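Local coordinates for putative esterase (Sulfolobus solfataricus P2, PDB 2RAU), which binds calcium and is a putative alpha/beta-hydrolase, probably a lipase or esterase that cleaves ester bonds, at residues N195-M200 and P277-L282. Sequence-based numbering, arbitrary orientation.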
loop_
_atom_site.group_PDB
_atom_site.type_symbol
_atom_site.label_atom_id
_atom_site.label_comp_id
_atom_site.label_asym_id
_atom_site.label_seq_id
_atom_site.Cartn_x
_atom_site.Cartn_y
_atom_site.Cartn_z
ATOM N N ASN A 195 -16.262 -16.305 6.702
ATOM C CA ASN A 195 -17.049 -15.817 5.565
ATOM C C ASN A 195 -18.102 -14.828 5.974
ATOM O O ASN A 195 -18.812 -14.331 5.124
ATOM C CB ASN A 195 -17.719 -17.002 4.834
ATOM C CG ASN A 195 -16.690 -18.030 4.329
ATOM O OD1 ASN A 195 -15.882 -17.730 3.437
ATOM N ND2 ASN A 195 -16.697 -19.233 4.922
ATOM N N SER A 196 -18.206 -14.545 7.272
ATOM C CA SER A 196 -19.146 -13.543 7.781
ATOM C C SER A 196 -18.637 -12.964 9.093
ATOM O O SER A 196 -17.701 -13.500 9.684
ATOM C CB SER A 196 -20.520 -14.176 8.008
ATOM O OG SER A 196 -20.488 -15.095 9.090
ATOM N N ILE A 197 -19.245 -11.869 9.537
ATOM C CA ILE A 197 -18.901 -11.267 10.818
ATOM C C ILE A 197 -19.219 -12.210 11.998
ATOM O O ILE A 197 -18.442 -12.288 12.947
ATOM C CB ILE A 197 -19.640 -9.933 11.066
ATOM C CG1 ILE A 197 -19.473 -8.921 9.910
ATOM C CG2 ILE A 197 -19.208 -9.332 12.402
ATOM C CD1 ILE A 197 -18.100 -8.674 9.467
ATOM N N GLU A 198 -20.361 -12.914 11.955
ATOM C CA GLU A 198 -20.761 -13.826 13.039
ATOM C C GLU A 198 -19.728 -14.948 13.208
ATOM O O GLU A 198 -19.353 -15.320 14.324
ATOM C CB GLU A 198 -22.213 -14.392 12.827
ATOM N N GLU A 199 -19.272 -15.478 12.086
ATOM C CA GLU A 199 -18.298 -16.561 12.050
ATOM C C GLU A 199 -16.940 -16.101 12.608
ATOM O O GLU A 199 -16.225 -16.855 13.259
ATOM C CB GLU A 199 -18.184 -17.037 10.595
ATOM C CG GLU A 199 -17.289 -18.230 10.342
ATOM C CD GLU A 199 -17.374 -18.700 8.897
ATOM O OE1 GLU A 199 -18.239 -18.173 8.155
ATOM O OE2 GLU A 199 -16.596 -19.600 8.516
HETATM N N MSE A 200 -16.603 -14.844 12.356
HETATM C CA MSE A 200 -15.368 -14.241 12.876
HETATM C C MSE A 200 -15.353 -14.319 14.426
HETATM O O MSE A 200 -14.401 -14.789 15.061
HETATM C CB MSE A 200 -15.283 -12.785 12.359
HETATM C CG MSE A 200 -14.000 -12.138 12.558
HETATM SE SE MSE A 200 -13.996 -10.285 12.031
HETATM C CE MSE A 200 -15.546 -9.694 13.005
ATOM N N PRO A 277 -7.185 -6.952 9.132
ATOM C CA PRO A 277 -8.488 -7.323 9.633
ATOM C C PRO A 277 -9.396 -7.942 8.590
ATOM O O PRO A 277 -9.504 -7.465 7.441
ATOM C CB PRO A 277 -9.055 -5.995 10.136
ATOM C CG PRO A 277 -8.425 -4.977 9.215
ATOM C CD PRO A 277 -7.010 -5.486 9.062
ATOM N N TYR A 278 -10.028 -9.038 8.978
ATOM C CA TYR A 278 -11.099 -9.635 8.164
ATOM C C TYR A 278 -12.279 -8.699 7.902
ATOM O O TYR A 278 -12.962 -8.832 6.889
ATOM C CB TYR A 278 -11.651 -10.948 8.810
ATOM C CG TYR A 278 -11.032 -12.207 8.212
ATOM C CD1 TYR A 278 -11.355 -12.612 6.920
ATOM C CD2 TYR A 278 -10.155 -13.002 8.939
ATOM C CE1 TYR A 278 -10.805 -13.765 6.361
ATOM C CE2 TYR A 278 -9.592 -14.128 8.380
ATOM C CZ TYR A 278 -9.932 -14.508 7.085
ATOM O OH TYR A 278 -9.369 -15.629 6.501
ATOM N N ARG A 279 -12.538 -7.784 8.825
ATOM C CA ARG A 279 -13.746 -6.986 8.783
ATOM C C ARG A 279 -13.885 -6.230 7.428
ATOM O O ARG A 279 -14.971 -6.172 6.826
ATOM C CB ARG A 279 -13.798 -6.073 10.037
ATOM C CG ARG A 279 -14.997 -5.138 10.167
ATOM C CD ARG A 279 -16.216 -5.962 10.195
ATOM N NE ARG A 279 -17.426 -5.246 10.583
ATOM C CZ ARG A 279 -18.045 -5.390 11.755
ATOM N NH1 ARG A 279 -17.572 -6.173 12.723
ATOM N NH2 ARG A 279 -19.164 -4.734 11.966
ATOM N N LEU A 280 -12.786 -5.705 6.913
ATOM C CA LEU A 280 -12.839 -4.941 5.672
ATOM C C LEU A 280 -13.416 -5.764 4.524
ATOM O O LEU A 280 -14.272 -5.285 3.795
ATOM C CB LEU A 280 -11.446 -4.405 5.323
ATOM C CG LEU A 280 -10.931 -3.182 6.067
ATOM C CD1 LEU A 280 -9.467 -3.055 5.859
ATOM C CD2 LEU A 280 -11.670 -1.895 5.623
ATOM N N SER A 281 -12.982 -7.015 4.394
ATOM C CA SER A 281 -13.441 -7.867 3.311
ATOM C C SER A 281 -14.821 -8.440 3.597
ATOM O O SER A 281 -15.575 -8.744 2.673
ATOM C CB SER A 281 -12.421 -8.981 3.015
ATOM O OG SER A 281 -12.222 -9.845 4.107
ATOM N N LEU A 282 -15.176 -8.554 4.875
ATOM C CA LEU A 282 -16.473 -9.094 5.245
ATOM C C LEU A 282 -17.547 -8.027 5.118
ATOM O O LEU A 282 -18.710 -8.328 5.228
ATOM C CB LEU A 282 -16.439 -9.674 6.655
ATOM C CG LEU A 282 -15.514 -10.869 6.897
ATOM C CD1 LEU A 282 -15.556 -11.243 8.368
ATOM C CD2 LEU A 282 -15.872 -12.041 6.044
#
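Leu282 sets its two methyls against the backbone that leads into helix 197-203: CD1 lies 3.4 Å from Ser196 O, and CD2 is 3.6 Å from Asn195 C. Ile197 meets the same leucine further back, its CD1 touching both Leu282 CB and Arg279 CD at 3.4 Å, closer than usual van der Waals contact for the CD1-CB pair. The isoleucine crosses Arg279 at about a right angle, and its CG1 sits 4.1 Å above the centre of one guanidinium face. CE of Met200, a selenomethionine, is turned toward the guanidinium by a bend at chi3 (51°) and lies 4.1 Å from Arg279 NH1, oblique to the plane, while SE touches both Tyr278 CB and Leu282 CD1. No hydrogen bond joins the two segments, so two short helices of the region between strands 170-176 and 297-302 of the alpha/beta-hydrolase sheet, where this fold commonly carries its cap, meet by apolar packing, partly of side chain on backbone. Behind this layer, Ser196 is the N-cap of helix 197-203, its OG accepting from Glu199 N at 3.3 Å, and Glu199 OE2 pairs with Lys203. Arg279 NE forms a salt bridge with Glu283, NH1 a weak hydrogen bond to Ala119 O, and Tyr278 OH is hydrogen-bonded to Glu193 N.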